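Local coordinates for protein peptidoglycan glycosyltransferase (Burkholderia ambifaria, PDB 5UY7) that is a penicillin-binding protein, named a peptidoglycan glycosyltransferase, whose modelled part has a transpeptidase-type fold related to that of beta-lactamases, at residues 326-334 with 376-384; 485-496 with 519-529. All coordinates share one frame; numbering follows the deposited sequence.

Overall arrangement
Interactions 1 and 2 lie on opposite sides of the chain's centre, their centres about 30 Å apart, and are packed by different chemistry. They share no helix or strand. Interaction 1 joins two helices, 326-333 and 374-381, in a largely buried setting where amides, hydroxyls and a water mingle with short side chains, close to a probable SxxK-type site. Interaction 2 presses helix 509-526 on the five-stranded antiparallel sheet through strand 492-499. Its middle is largely apolar, with Arg491 and two waters at its exposed end. Nearest atoms of the two contacts remain about 13 Å apart.

Interaction 1. Residues 326-334 with 376-384; sequences NIGATKIAM and EQATMSYGY
Asn326 lies over one face of the Tyr382 ring, and its side chain can be followed outward atom by atom. CB sits above the ring, 4.0 Å from its centroid in a CH-pi contact. Beyond it the amide stacks on the ring, the two planes 18° apart: CG lies near CD2, OD1 leans back to 3.4 Å from Tyr382 CB, and ND2 lies over the CD2-CE2 side. OD1 also accepts a hydrogen bond from a water that donates a second one to Tyr382 O, and another from Lys273 NZ. Thr330 comes to the ring's edge, its OG1 3.4 Å from Tyr382 CE1. That hydroxyl donates to Asn326 O, which also receives Thr330 N from the opposite face of its carbonyl plane. Farther along, the helices close in through small residues, with Ala333 CB a tight 3.4 Å from Ser381 CB. Gln377 has CG anti to its backbone N (chi1 179°), and its extended chain carries NE2 to Met336 O as a donor, while Met334 CE packs on its CG, the two chains running in opposite directions. A Schellman motif at Gly383 ends helix 374-381 beside this contact. With Asn326 hydrogen-bonded to Lys273, the arrangement is consistent with the SxN element of a penicillin-binding protein active site.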
loop_
_atom_site.group_PDB
_atom_site.type_symbol
_atom_site.label_atom_id
_atom_site.label_comp_id
_atom_site.label_asym_id
_atom_site.label_seq_id
_atom_site.Cartn_x
_atom_site.Cartn_y
_atom_site.Cartn_z
ATOM N N ASN A 326 3.652 -14.715 -3.615
ATOM C CA ASN A 326 2.858 -15.224 -2.495
ATOM C C ASN A 326 3.636 -16.242 -1.680
ATOM O O ASN A 326 3.539 -16.265 -0.447
ATOM C CB ASN A 326 1.582 -15.897 -2.998
ATOM C CG ASN A 326 0.561 -14.917 -3.503
ATOM O OD1 ASN A 326 0.697 -13.712 -3.312
ATOM N ND2 ASN A 326 -0.490 -15.433 -4.137
ATOM N N ILE A 327 4.361 -17.131 -2.360
ATOM C CA ILE A 327 5.125 -18.161 -1.659
ATOM C C ILE A 327 6.226 -17.529 -0.820
ATOM O O ILE A 327 6.463 -17.931 0.329
ATOM C CB ILE A 327 5.683 -19.177 -2.670
ATOM C CG1 ILE A 327 4.519 -19.906 -3.338
ATOM C CG2 ILE A 327 6.614 -20.177 -1.978
ATOM C CD1 ILE A 327 4.919 -20.691 -4.546
ATOM N N GLY A 328 6.920 -16.534 -1.377
ATOM C CA GLY A 328 7.955 -15.857 -0.611
ATOM C C GLY A 328 7.393 -15.131 0.595
ATOM O O GLY A 328 7.982 -15.157 1.682
ATOM N N ALA A 329 6.251 -14.457 0.418
ATOM C CA ALA A 329 5.609 -13.801 1.553
ATOM C C ALA A 329 5.235 -14.815 2.625
ATOM O O ALA A 329 5.429 -14.570 3.823
ATOM C CB ALA A 329 4.368 -13.036 1.077
ATOM N N THR A 330 4.705 -15.969 2.205
ATOM C CA THR A 330 4.313 -17.011 3.148
ATOM C C THR A 330 5.512 -17.519 3.933
ATOM O O THR A 330 5.451 -17.651 5.159
ATOM C CB THR A 330 3.644 -18.164 2.401
ATOM O OG1 THR A 330 2.417 -17.705 1.824
ATOM C CG2 THR A 330 3.365 -19.343 3.352
ATOM N N LYS A 331 6.612 -17.823 3.240
ATOM C CA LYS A 331 7.749 -18.409 3.945
ATOM C C LYS A 331 8.362 -17.408 4.914
ATOM O O LYS A 331 8.798 -17.785 6.010
ATOM C CB LYS A 331 8.786 -18.927 2.944
ATOM C CG LYS A 331 8.277 -20.149 2.166
ATOM C CD LYS A 331 9.389 -20.816 1.395
ATOM C CE LYS A 331 8.880 -22.049 0.676
ATOM N NZ LYS A 331 10.022 -22.849 0.176
ATOM N N ILE A 332 8.380 -16.128 4.536
ATOM C CA ILE A 332 8.832 -15.090 5.455
ATOM C C ILE A 332 7.873 -14.976 6.636
ATOM O O ILE A 332 8.298 -14.879 7.794
ATOM C CB ILE A 332 8.985 -13.764 4.690
ATOM C CG1 ILE A 332 10.159 -13.867 3.714
ATOM C CG2 ILE A 332 9.171 -12.610 5.644
ATOM C CD1 ILE A 332 10.237 -12.663 2.737
ATOM N N ALA A 333 6.565 -15.029 6.369
ATOM C CA ALA A 333 5.592 -14.967 7.455
ATOM C C ALA A 333 5.765 -16.115 8.439
ATOM O O ALA A 333 5.513 -15.943 9.638
ATOM C CB ALA A 333 4.169 -14.985 6.891
ATOM N N MET A 334 6.186 -17.287 7.963
ATOM C CA MET A 334 6.316 -18.434 8.855
ATOM C C MET A 334 7.486 -18.310 9.828
ATOM O O MET A 334 7.576 -19.120 10.755
ATOM C CB MET A 334 6.433 -19.720 8.031
ATOM C CG MET A 334 5.165 -20.065 7.250
ATOM S SD MET A 334 3.726 -20.381 8.301
ATOM C CE MET A 334 2.816 -18.857 8.123
ATOM N N GLU A 376 -4.110 -19.474 7.685
ATOM C CA GLU A 376 -4.667 -18.122 7.719
ATOM C C GLU A 376 -3.576 -17.077 7.931
ATOM O O GLU A 376 -3.623 -15.990 7.336
ATOM C CB GLU A 376 -5.737 -18.035 8.808
ATOM C CG GLU A 376 -6.964 -18.862 8.486
ATOM C CD GLU A 376 -7.848 -19.109 9.690
ATOM O OE1 GLU A 376 -7.381 -18.913 10.834
ATOM O OE2 GLU A 376 -9.016 -19.500 9.490
ATOM N N GLN A 377 -2.588 -17.380 8.777
ATOM C CA GLN A 377 -1.416 -16.514 8.864
ATOM C C GLN A 377 -0.751 -16.373 7.500
ATOM O O GLN A 377 -0.328 -15.273 7.113
ATOM C CB GLN A 377 -0.428 -17.061 9.897
ATOM C CG GLN A 377 0.840 -16.220 10.023
ATOM C CD GLN A 377 1.756 -16.707 11.124
ATOM O OE1 GLN A 377 1.345 -17.475 11.988
ATOM N NE2 GLN A 377 3.012 -16.269 11.092
ATOM N N ALA A 378 -0.683 -17.472 6.741
ATOM C CA ALA A 378 -0.082 -17.422 5.410
ATOM C C ALA A 378 -0.864 -16.507 4.474
ATOM O O ALA A 378 -0.288 -15.612 3.843
ATOM C CB ALA A 378 0.015 -18.826 4.819
ATOM N N THR A 379 -2.177 -16.718 4.351
ATOM C CA THR A 379 -2.930 -15.896 3.406
ATOM C C THR A 379 -2.888 -14.423 3.798
ATOM O O THR A 379 -2.826 -13.548 2.929
ATOM C CB THR A 379 -4.380 -16.374 3.281
ATOM O OG1 THR A 379 -5.089 -16.130 4.502
ATOM C CG2 THR A 379 -4.420 -17.859 2.954
ATOM N N MET A 380 -2.906 -14.123 5.102
ATOM C CA MET A 380 -2.816 -12.724 5.512
ATOM C C MET A 380 -1.483 -12.116 5.107
ATOM O O MET A 380 -1.421 -10.922 4.792
ATOM C CB MET A 380 -3.024 -12.586 7.021
ATOM C CG MET A 380 -4.487 -12.622 7.448
ATOM S SD MET A 380 -4.688 -12.478 9.239
ATOM C CE MET A 380 -5.078 -14.163 9.684
ATOM N N SER A 381 -0.419 -12.929 5.068
ATOM C CA SER A 381 0.893 -12.426 4.678
ATOM C C SER A 381 0.898 -11.909 3.250
ATOM O O SER A 381 1.732 -11.063 2.907
ATOM C CB SER A 381 1.959 -13.510 4.829
ATOM O OG SER A 381 1.964 -14.433 3.749
ATOM N N TYR A 382 -0.008 -12.404 2.405
ATOM C CA TYR A 382 -0.178 -11.839 1.077
ATOM C C TYR A 382 -1.553 -11.205 0.903
ATOM O O TYR A 382 -2.024 -11.043 -0.226
ATOM C CB TYR A 382 0.134 -12.870 -0.019
ATOM C CG TYR A 382 -0.552 -14.229 -0.007
ATOM C CD1 TYR A 382 0.009 -15.314 0.658
ATOM C CD2 TYR A 382 -1.708 -14.443 -0.741
ATOM C CE1 TYR A 382 -0.594 -16.566 0.628
ATOM C CE2 TYR A 382 -2.319 -15.687 -0.774
ATOM C CZ TYR A 382 -1.761 -16.743 -0.088
ATOM O OH TYR A 382 -2.373 -17.976 -0.135
ATOM N N GLY A 383 -2.185 -10.804 2.005
ATOM C CA GLY A 383 -3.274 -9.841 1.956
ATOM C C GLY A 383 -4.684 -10.380 1.870
ATOM O O GLY A 383 -5.601 -9.611 1.563
ATOM N N TYR A 384 -4.903 -11.661 2.132
ATOM C CA TYR A 384 -6.250 -12.205 2.100
ATOM C C TYR A 384 -6.594 -12.786 3.462
ATOM O O TYR A 384 -5.716 -13.257 4.188
ATOM C CB TYR A 384 -6.385 -13.246 0.983
ATOM C CG TYR A 384 -6.163 -12.605 -0.365
ATOM C CD1 TYR A 384 -7.151 -11.818 -0.945
ATOM C CD2 TYR A 384 -4.947 -12.723 -1.031
ATOM C CE1 TYR A 384 -6.951 -11.199 -2.166
ATOM C CE2 TYR A 384 -4.738 -12.106 -2.259
ATOM C CZ TYR A 384 -5.752 -11.344 -2.820
ATOM O OH TYR A 384 -5.566 -10.713 -4.035
HETATM O O HOH W 1 -1.491 -11.476 -2.945
#

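Interaction 2. Residues 485-496 with 519-529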
loop_
_atom_site.group_PDB
_atom_site.type_symbol
_atom_site.label_atom_id
_atom_site.label_comp_id
_atom_site.label_asym_id
_atom_site.label_seq_id
_atom_site.Cartn_x
_atom_site.Cartn_y
_atom_site.Cartn_z
ATOM N N ALA A 485 6.257 8.991 -3.173
ATOM C CA ALA A 485 7.116 9.699 -4.117
ATOM C C ALA A 485 7.626 10.972 -3.462
ATOM O O ALA A 485 6.894 11.591 -2.691
ATOM C CB ALA A 485 6.348 10.052 -5.403
ATOM N N PRO A 486 8.854 11.401 -3.760
ATOM C CA PRO A 486 9.869 10.714 -4.555
ATOM C C PRO A 486 10.758 9.914 -3.623
ATOM O O PRO A 486 10.941 10.310 -2.475
ATOM C CB PRO A 486 10.641 11.865 -5.203
ATOM C CG PRO A 486 10.581 12.962 -4.184
ATOM C CD PRO A 486 9.279 12.771 -3.412
ATOM N N MET A 487 11.315 8.837 -4.098
ATOM C CA MET A 487 12.292 8.138 -3.288
ATOM C C MET A 487 13.640 8.848 -3.399
ATOM O O MET A 487 13.919 9.514 -4.406
ATOM C CB MET A 487 12.409 6.692 -3.756
ATOM C CG MET A 487 11.095 5.922 -3.701
ATOM S SD MET A 487 10.548 5.643 -2.002
ATOM C CE MET A 487 9.548 4.161 -2.252
ATOM N N PRO A 488 14.514 8.710 -2.386
ATOM C CA PRO A 488 14.349 7.849 -1.208
ATOM C C PRO A 488 13.644 8.498 -0.027
ATOM O O PRO A 488 13.396 7.809 0.967
ATOM C CB PRO A 488 15.780 7.540 -0.823
ATOM C CG PRO A 488 16.483 8.822 -1.129
ATOM C CD PRO A 488 15.841 9.347 -2.401
ATOM N N ASN A 489 13.334 9.793 -0.118
ATOM C CA ASN A 489 12.719 10.534 0.984
ATOM C C ASN A 489 11.373 11.075 0.521
ATOM O O ASN A 489 11.263 12.244 0.118
ATOM C CB ASN A 489 13.635 11.655 1.467
ATOM C CG ASN A 489 14.953 11.127 1.985
ATOM O OD1 ASN A 489 14.987 10.156 2.744
ATOM N ND2 ASN A 489 16.044 11.738 1.555
ATOM N N PRO A 490 10.318 10.271 0.590
ATOM C CA PRO A 490 9.067 10.676 -0.057
ATOM C C PRO A 490 8.394 11.850 0.625
ATOM O O PRO A 490 8.498 12.062 1.841
ATOM C CB PRO A 490 8.189 9.420 0.011
ATOM C CG PRO A 490 8.852 8.511 0.995
ATOM C CD PRO A 490 10.294 8.867 1.041
ATOM N N ARG A 491 7.706 12.622 -0.206
ATOM C CA ARG A 491 6.893 13.749 0.217
ATOM C C ARG A 491 5.423 13.395 0.337
ATOM O O ARG A 491 4.727 13.951 1.201
ATOM C CB ARG A 491 7.052 14.895 -0.786
ATOM C CG ARG A 491 6.221 16.112 -0.461
ATOM C CD ARG A 491 6.938 17.370 -0.866
ATOM N NE ARG A 491 6.086 18.534 -0.682
ATOM C CZ ARG A 491 6.408 19.752 -1.091
ATOM N NH1 ARG A 491 7.565 19.949 -1.703
ATOM N NH2 ARG A 491 5.575 20.763 -0.890
ATOM N N ILE A 492 4.930 12.495 -0.515
ATOM C CA ILE A 492 3.517 12.144 -0.521
ATOM C C ILE A 492 3.347 10.634 -0.544
ATOM O O ILE A 492 4.211 9.886 -1.015
ATOM C CB ILE A 492 2.771 12.771 -1.719
ATOM C CG1 ILE A 492 3.343 12.245 -3.045
ATOM C CG2 ILE A 492 2.827 14.301 -1.631
ATOM C CD1 ILE A 492 2.619 12.811 -4.283
ATOM N N VAL A 493 2.219 10.192 -0.008
ATOM C CA VAL A 493 1.683 8.862 -0.250
ATOM C C VAL A 493 0.465 9.039 -1.135
ATOM O O VAL A 493 -0.343 9.944 -0.897
ATOM C CB VAL A 493 1.314 8.156 1.062
ATOM C CG1 VAL A 493 0.358 6.996 0.793
ATOM C CG2 VAL A 493 2.578 7.666 1.745
ATOM N N VAL A 494 0.355 8.216 -2.177
ATOM C CA VAL A 494 -0.782 8.252 -3.092
ATOM C C VAL A 494 -1.444 6.887 -3.083
ATOM O O VAL A 494 -0.779 5.870 -3.305
ATOM C CB VAL A 494 -0.356 8.630 -4.521
ATOM C CG1 VAL A 494 -1.551 8.547 -5.476
ATOM C CG2 VAL A 494 0.245 10.032 -4.531
ATOM N N ALA A 495 -2.757 6.869 -2.869
ATOM C CA ALA A 495 -3.527 5.634 -2.818
ATOM C C ALA A 495 -4.671 5.750 -3.807
ATOM O O ALA A 495 -5.409 6.737 -3.781
ATOM C CB ALA A 495 -4.066 5.375 -1.402
ATOM N N VAL A 496 -4.813 4.752 -4.681
ATOM C CA VAL A 496 -5.863 4.769 -5.692
ATOM C C VAL A 496 -6.581 3.427 -5.707
ATOM O O VAL A 496 -6.009 2.377 -5.386
ATOM C CB VAL A 496 -5.315 5.097 -7.101
ATOM C CG1 VAL A 496 -4.660 6.475 -7.123
ATOM C CG2 VAL A 496 -4.333 4.024 -7.567
ATOM N N ILE A 519 -1.249 10.731 -10.878
ATOM C CA ILE A 519 -1.466 11.609 -9.735
ATOM C C ILE A 519 -0.146 11.945 -9.059
ATOM O O ILE A 519 0.102 13.099 -8.700
ATOM C CB ILE A 519 -2.468 10.984 -8.752
ATOM C CG1 ILE A 519 -3.843 10.914 -9.410
ATOM C CG2 ILE A 519 -2.476 11.780 -7.445
ATOM C CD1 ILE A 519 -4.903 10.169 -8.579
ATOM N N ALA A 520 0.715 10.940 -8.854
ATOM C CA ALA A 520 1.997 11.192 -8.204
ATOM C C ALA A 520 2.849 12.157 -9.023
ATOM O O ALA A 520 3.402 13.126 -8.487
ATOM C CB ALA A 520 2.743 9.872 -7.984
ATOM N N GLY A 521 2.976 11.900 -10.323
ATOM C CA GLY A 521 3.787 12.772 -11.161
ATOM C C GLY A 521 3.225 14.179 -11.260
ATOM O O GLY A 521 3.964 15.168 -11.156
ATOM N N ASP A 522 1.911 14.287 -11.471
ATOM C CA ASP A 522 1.294 15.605 -11.570
ATOM C C ASP A 522 1.482 16.378 -10.276
ATOM O O ASP A 522 1.686 17.601 -10.302
ATOM C CB ASP A 522 -0.198 15.493 -11.892
ATOM C CG ASP A 522 -0.478 15.067 -13.323
ATOM O OD1 ASP A 522 0.463 14.957 -14.141
ATOM O OD2 ASP A 522 -1.670 14.859 -13.640
ATOM N N THR A 523 1.383 15.685 -9.135
ATOM C CA THR A 523 1.557 16.344 -7.842
ATOM C C THR A 523 3.001 16.780 -7.632
ATOM O O THR A 523 3.243 17.906 -7.183
ATOM C CB THR A 523 1.094 15.419 -6.711
ATOM O OG1 THR A 523 -0.296 15.133 -6.889
ATOM C CG2 THR A 523 1.295 16.085 -5.350
ATOM N N MET A 524 3.975 15.910 -7.944
ATOM C CA MET A 524 5.378 16.328 -7.907
ATOM C C MET A 524 5.597 17.605 -8.708
ATOM O O MET A 524 6.234 18.553 -8.231
ATOM C CB MET A 524 6.294 15.235 -8.462
ATOM C CG MET A 524 6.285 13.916 -7.755
ATOM S SD MET A 524 7.214 13.940 -6.228
ATOM C CE MET A 524 5.896 14.320 -5.066
ATOM N N ARG A 525 5.110 17.634 -9.951
ATOM C CA ARG A 525 5.327 18.810 -10.781
ATOM C C ARG A 525 4.670 20.039 -10.167
ATOM O O ARG A 525 5.264 21.120 -10.150
ATOM C CB ARG A 525 4.803 18.569 -12.200
ATOM C CG ARG A 525 5.722 17.696 -13.054
ATOM C CD ARG A 525 5.167 17.543 -14.480
ATOM N NE ARG A 525 4.062 16.586 -14.523
ATOM C CZ ARG A 525 4.232 15.271 -14.497
ATOM N NH1 ARG A 525 5.456 14.772 -14.433
ATOM N NH2 ARG A 525 3.186 14.456 -14.532
ATOM N N ALA A 526 3.447 19.890 -9.649
ATOM C CA ALA A 526 2.737 21.048 -9.118
ATOM C C ALA A 526 3.426 21.607 -7.882
ATOM O O ALA A 526 3.343 22.817 -7.619
ATOM C CB ALA A 526 1.289 20.676 -8.802
ATOM N N LEU A 527 4.122 20.757 -7.135
ATOM C CA LEU A 527 4.843 21.148 -5.928
ATOM C C LEU A 527 6.289 21.536 -6.195
ATOM O O LEU A 527 7.037 21.764 -5.238
ATOM C CB LEU A 527 4.809 20.013 -4.908
ATOM C CG LEU A 527 3.405 19.681 -4.417
ATOM C CD1 LEU A 527 3.459 18.528 -3.438
ATOM C CD2 LEU A 527 2.741 20.908 -3.793
ATOM N N ASN A 528 6.696 21.614 -7.464
ATOM C CA ASN A 528 8.059 21.991 -7.850
ATOM C C ASN A 528 9.104 21.022 -7.316
ATOM O O ASN A 528 10.248 21.415 -7.071
ATOM C CB ASN A 528 8.403 23.417 -7.402
ATOM C CG ASN A 528 7.487 24.452 -8.003
ATOM O OD1 ASN A 528 7.151 24.399 -9.191
ATOM N ND2 ASN A 528 7.101 25.436 -7.192
ATOM N N VAL A 529 8.733 19.763 -7.133
ATOM C CA VAL A 529 9.738 18.768 -6.739
ATOM C C VAL A 529 10.677 18.537 -7.913
ATOM O O VAL A 529 10.210 18.239 -9.024
ATOM C CB VAL A 529 9.069 17.470 -6.320
ATOM C CG1 VAL A 529 10.136 16.427 -5.973
ATOM C CG2 VAL A 529 8.107 17.719 -5.163
HETATM O O HOH W 2 9.189 21.557 -3.556
HETATM O O HOH W 3 6.419 22.814 -2.708
#
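Packing of a C-terminal helix against the central antiparallel sheet brings Ile492, Val494 and Val496 of strand 492-499 onto helix 509-526, the short segments running at 148° to each other. Val494 meets the helix with both methyls: CG1 lies 3.9 Å from Ile519 CG2, and CG2 faces Ala520. Val496 CG1 touches Ile519 CD1 farther along the strand. Ile492 holds CG1 between its backbone N and carbonyl carbon (chi1 62°), which directs CD1 at the helix, where it touches both Thr523 CG2 and Met524 CE at 3.7 Å. Turns at chi2 and chi3 fold Met524 back toward the hairpin, its sulfur 3.7 Å from Pro486 CD, while its methyl also approaches Ala485 O. Pro486, preceded by a cis peptide bond, sets its CG against Val529 CG1. At the exposed end, Leu527 CD1 lies over one face of the Arg491 guanidinium, toward its NE side, 3.8 Å from NE. Two waters join this group to the helix end: one accepts from NH1 and the other from NH2, each 2.9 Å away, and both donate to Leu527 O. A Schellman motif with Asn528 at C-prime closes the helix here. Across the hairpin, Arg491 and Ile492 both pair with Ala485 through its carbonyl O, a classic beta bulge. A helix laid over such a sheet is characteristic of the beta-lactamase and penicillin-binding protein fold.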